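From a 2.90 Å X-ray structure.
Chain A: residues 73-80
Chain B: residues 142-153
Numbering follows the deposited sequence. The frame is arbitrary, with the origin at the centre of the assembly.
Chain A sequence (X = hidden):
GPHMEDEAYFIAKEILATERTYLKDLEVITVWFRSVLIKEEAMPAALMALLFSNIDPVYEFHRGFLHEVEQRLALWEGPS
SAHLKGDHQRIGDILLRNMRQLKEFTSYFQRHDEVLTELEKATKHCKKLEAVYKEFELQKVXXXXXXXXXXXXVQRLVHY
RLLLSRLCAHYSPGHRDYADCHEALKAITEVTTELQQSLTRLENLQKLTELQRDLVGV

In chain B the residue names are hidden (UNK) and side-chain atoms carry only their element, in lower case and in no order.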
# COMPACT_ATOMS: atom_id res chain seq x y z
N LEU A 73 16.89 -8.09 0.90
CA LEU A 73 16.17 -8.53 2.08
C LEU A 73 15.34 -9.75 1.80
O LEU A 73 15.15 -10.60 2.66
CB LEU A 73 15.29 -7.42 2.64
CG LEU A 73 15.89 -6.61 3.79
CD1 LEU A 73 16.04 -7.53 4.98
CD2 LEU A 73 17.24 -5.97 3.43
N ALA A 74 14.83 -9.87 0.58
CA ALA A 74 14.02 -11.04 0.29
C ALA A 74 14.91 -12.28 0.12
O ALA A 74 14.51 -13.39 0.43
CB ALA A 74 13.17 -10.80 -0.93
N LEU A 75 16.13 -12.06 -0.36
CA LEU A 75 17.08 -13.14 -0.48
C LEU A 75 17.55 -13.59 0.90
O LEU A 75 17.78 -14.78 1.15
CB LEU A 75 18.28 -12.70 -1.31
CG LEU A 75 18.05 -12.69 -2.82
CD1 LEU A 75 19.32 -12.32 -3.50
CD2 LEU A 75 17.62 -14.03 -3.26
N TRP A 76 17.67 -12.61 1.79
CA TRP A 76 18.09 -12.82 3.16
C TRP A 76 17.01 -13.60 3.91
O TRP A 76 17.30 -14.60 4.57
CB TRP A 76 18.35 -11.46 3.81
CG TRP A 76 19.07 -11.49 5.11
CD1 TRP A 76 19.05 -12.48 6.03
CD2 TRP A 76 19.90 -10.45 5.64
NE1 TRP A 76 19.83 -12.13 7.11
CE2 TRP A 76 20.36 -10.90 6.90
CE3 TRP A 76 20.31 -9.20 5.17
CZ2 TRP A 76 21.22 -10.13 7.69
CZ3 TRP A 76 21.16 -8.44 5.96
CH2 TRP A 76 21.60 -8.91 7.21
N GLU A 77 15.76 -13.15 3.75
CA GLU A 77 14.59 -13.72 4.41
C GLU A 77 14.20 -15.10 3.84
O GLU A 77 13.58 -15.90 4.52
CB GLU A 77 13.38 -12.77 4.28
CG GLU A 77 13.49 -11.45 5.05
CD GLU A 77 12.34 -10.48 4.75
OE1 GLU A 77 12.54 -9.26 4.88
OE2 GLU A 77 11.22 -10.92 4.39
N GLY A 78 14.57 -15.35 2.58
CA GLY A 78 14.24 -16.60 1.92
C GLY A 78 15.31 -17.68 1.97
O GLY A 78 16.43 -17.43 2.41
N PRO A 79 14.97 -18.88 1.51
CA PRO A 79 15.89 -20.01 1.62
C PRO A 79 17.03 -19.85 0.63
O PRO A 79 16.81 -19.48 -0.52
CB PRO A 79 15.02 -21.21 1.26
CG PRO A 79 14.04 -20.65 0.28
CD PRO A 79 13.77 -19.22 0.72
N SER A 80 18.25 -20.09 1.07
CA SER A 80 19.38 -19.81 0.22
C SER A 80 20.24 -21.05 0.20
O SER A 80 20.39 -21.73 1.23
CB SER A 80 20.17 -18.61 0.77
OG SER A 80 19.34 -17.53 1.23
N UNK B 142 2.96 -14.54 -1.73
CA UNK B 142 3.70 -15.42 -0.86
C UNK B 142 5.14 -15.39 -1.32
O UNK B 142 5.59 -16.26 -2.06
s UNK B 142 3.56 -17.91 0.36
c UNK B 142 3.14 -16.83 -0.99
N UNK B 143 5.87 -14.37 -0.88
CA UNK B 143 7.22 -14.12 -1.38
C UNK B 143 8.28 -14.89 -0.61
O UNK B 143 9.44 -14.88 -0.99
c UNK B 143 7.57 -11.99 -0.03
c UNK B 143 7.68 -10.79 2.52
o UNK B 143 7.75 -10.21 3.78
c UNK B 143 8.79 -11.68 0.58
c UNK B 143 6.46 -11.07 1.94
c UNK B 143 6.41 -11.67 0.66
c UNK B 143 8.85 -11.09 1.84
c UNK B 143 7.52 -12.62 -1.39
N UNK B 144 7.88 -15.53 0.48
CA UNK B 144 8.76 -16.50 1.14
C UNK B 144 7.98 -17.78 1.23
O UNK B 144 6.78 -17.80 0.96
c UNK B 144 9.48 -14.60 2.71
c UNK B 144 9.35 -14.27 4.15
c UNK B 144 9.12 -16.07 2.55
c UNK B 144 10.88 -14.36 2.22
N UNK B 145 8.66 -18.87 1.56
CA UNK B 145 7.90 -20.09 1.79
C UNK B 145 6.94 -19.84 2.93
O UNK B 145 7.32 -19.26 3.94
c UNK B 145 8.95 -21.10 2.20
c UNK B 145 10.27 -20.49 1.90
c UNK B 145 10.08 -19.16 1.28
N UNK B 146 5.69 -20.26 2.74
CA UNK B 146 4.63 -19.97 3.69
C UNK B 146 5.02 -20.22 5.14
O UNK B 146 4.95 -19.31 5.97
c UNK B 146 1.67 -21.45 5.03
c UNK B 146 3.35 -20.72 3.35
c UNK B 146 1.43 -19.18 3.97
c UNK B 146 2.37 -20.27 4.44
N UNK B 147 5.44 -21.44 5.45
CA UNK B 147 5.83 -21.75 6.81
C UNK B 147 6.86 -20.79 7.45
O UNK B 147 6.92 -20.67 8.66
n UNK B 147 5.47 -25.49 6.84
c UNK B 147 6.31 -23.20 6.93
c UNK B 147 5.15 -24.20 6.93
o UNK B 147 3.98 -23.82 7.04
N UNK B 148 7.65 -20.07 6.66
CA UNK B 148 8.63 -19.20 7.29
C UNK B 148 7.98 -17.91 7.82
O UNK B 148 8.55 -17.19 8.65
c UNK B 148 10.26 -20.18 5.59
o UNK B 148 9.69 -17.88 5.54
c UNK B 148 9.90 -18.96 6.42
N UNK B 149 6.76 -17.63 7.35
CA UNK B 149 5.97 -16.55 7.92
C UNK B 149 5.58 -16.87 9.34
O UNK B 149 5.36 -15.97 10.13
c UNK B 149 4.96 -15.63 5.77
c UNK B 149 5.46 -14.42 3.29
c UNK B 149 5.05 -14.25 5.66
c UNK B 149 5.30 -13.64 4.42
c UNK B 149 4.70 -16.28 7.10
c UNK B 149 5.14 -16.41 4.62
c UNK B 149 5.39 -15.81 3.39
N UNK B 150 5.48 -18.16 9.67
CA UNK B 150 5.13 -18.55 11.03
C UNK B 150 6.21 -18.28 12.08
O UNK B 150 5.93 -18.26 13.28
c UNK B 150 2.40 -19.50 11.30
c UNK B 150 3.38 -20.26 10.48
c UNK B 150 4.76 -20.01 11.07
c UNK B 150 3.09 -21.75 10.53
N UNK B 151 7.44 -18.05 11.63
CA UNK B 151 8.52 -17.67 12.54
C UNK B 151 8.52 -16.16 12.83
O UNK B 151 9.30 -15.71 13.66
c UNK B 151 10.08 -19.51 11.56
c UNK B 151 9.88 -18.05 11.96
c UNK B 151 11.25 -19.65 10.62
c UNK B 151 10.30 -20.31 12.79
N UNK B 152 7.68 -15.40 12.14
CA UNK B 152 7.72 -13.94 12.28
C UNK B 152 7.16 -13.40 13.60
O UNK B 152 7.80 -12.56 14.23
n UNK B 152 9.05 -11.65 6.67
c UNK B 152 7.88 -13.60 9.78
c UNK B 152 7.13 -13.23 11.05
c UNK B 152 8.96 -12.75 7.68
c UNK B 152 7.70 -12.66 8.59
N UNK B 153 5.99 -13.89 14.05
CA UNK B 153 5.44 -13.39 15.32
C UNK B 153 6.44 -13.41 16.49
O UNK B 153 6.69 -12.36 17.09
c UNK B 153 3.81 -14.72 14.24
c UNK B 153 4.27 -14.34 15.59
c UNK B 153 5.07 -14.87 13.43

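Position 142 carries one carbon and then a sulfur, and nothing of it reaches chain A: Cys142(B). Position 143 has one carbon leading to a six-carbon ring that bears an oxygen. A ring carbon lies near the carboxylate of Glu77(A), and the phenol identifies Tyr143(B). Its CE2 is 3.5 Å from OE2 of Glu77(A), which sits at the ring edge, near the ring plane.

Position 144 shows four carbons forked at the second, and one tip reaches the end of the chain A helix. A fork there, with no polar atom, reads as Leu144(B). Its CD2 is 3.6 Å from CB of Glu77(A) and 3.8 Å from N of Gly78(A), so the methyl covers the point where the helix stops. At 145 three carbons close a ring onto the backbone nitrogen, and the ring packs against Pro79(A): Pro145(B). Its CD lies 3.7 Å from CD of Pro79(A).

Position 146, four carbons forked at the second, is out of reach of chain A: Leu146(B). Position 147, also out of reach, has two carbons, the second carrying one oxygen and one nitrogen, an amide on a short stem, hence Asn147(B). At 148 a single carbon carries an oxygen and a carbon, at the margin of Glu77(A): Thr148(B). Its OG1 donates to O of Pro145(B) at 3.2 Å, tying the side chain to the backbone three residues back.

Position 149 is one carbon and a plain six-carbon ring that touches nothing on the facing stretch: Phe149(B). Positions 150 and 151 each hold four carbons forked at the second, again without a contact there: Leu150(B) and Leu151(B). Position 152 runs four carbons in a row to a nitrogen that meets a carboxylate oxygen of chain A. That is Lys152(B), chi2 to chi4 all t, with NZ 3.2 Å from OE2 of Glu77(A). Position 153 closes three carbons onto its backbone nitrogen, out of reach: Pro153(B).

The contact works around Glu77(A), the last helical residue before Gly78(A) leaves helical geometry. Its CB meets the leucine methyl, while its OE2 takes a weak hydrogen bond within the salt bridge to Lys152(B). Lys152(B) closes a type I turn that begins at Phe149(B), and its NZ meets the same carboxylate oxygen that lies at the edge of the Tyr143(B) ring, nine residues earlier. Beyond the helix end, Pro79(A) and Pro145(B) add an apolar patch. The rule is economical: one acid serves both a greasy and a charged neighbour, and a proline pair extends the contact.

Chain B (142-153) CYLPLNTFLLKP
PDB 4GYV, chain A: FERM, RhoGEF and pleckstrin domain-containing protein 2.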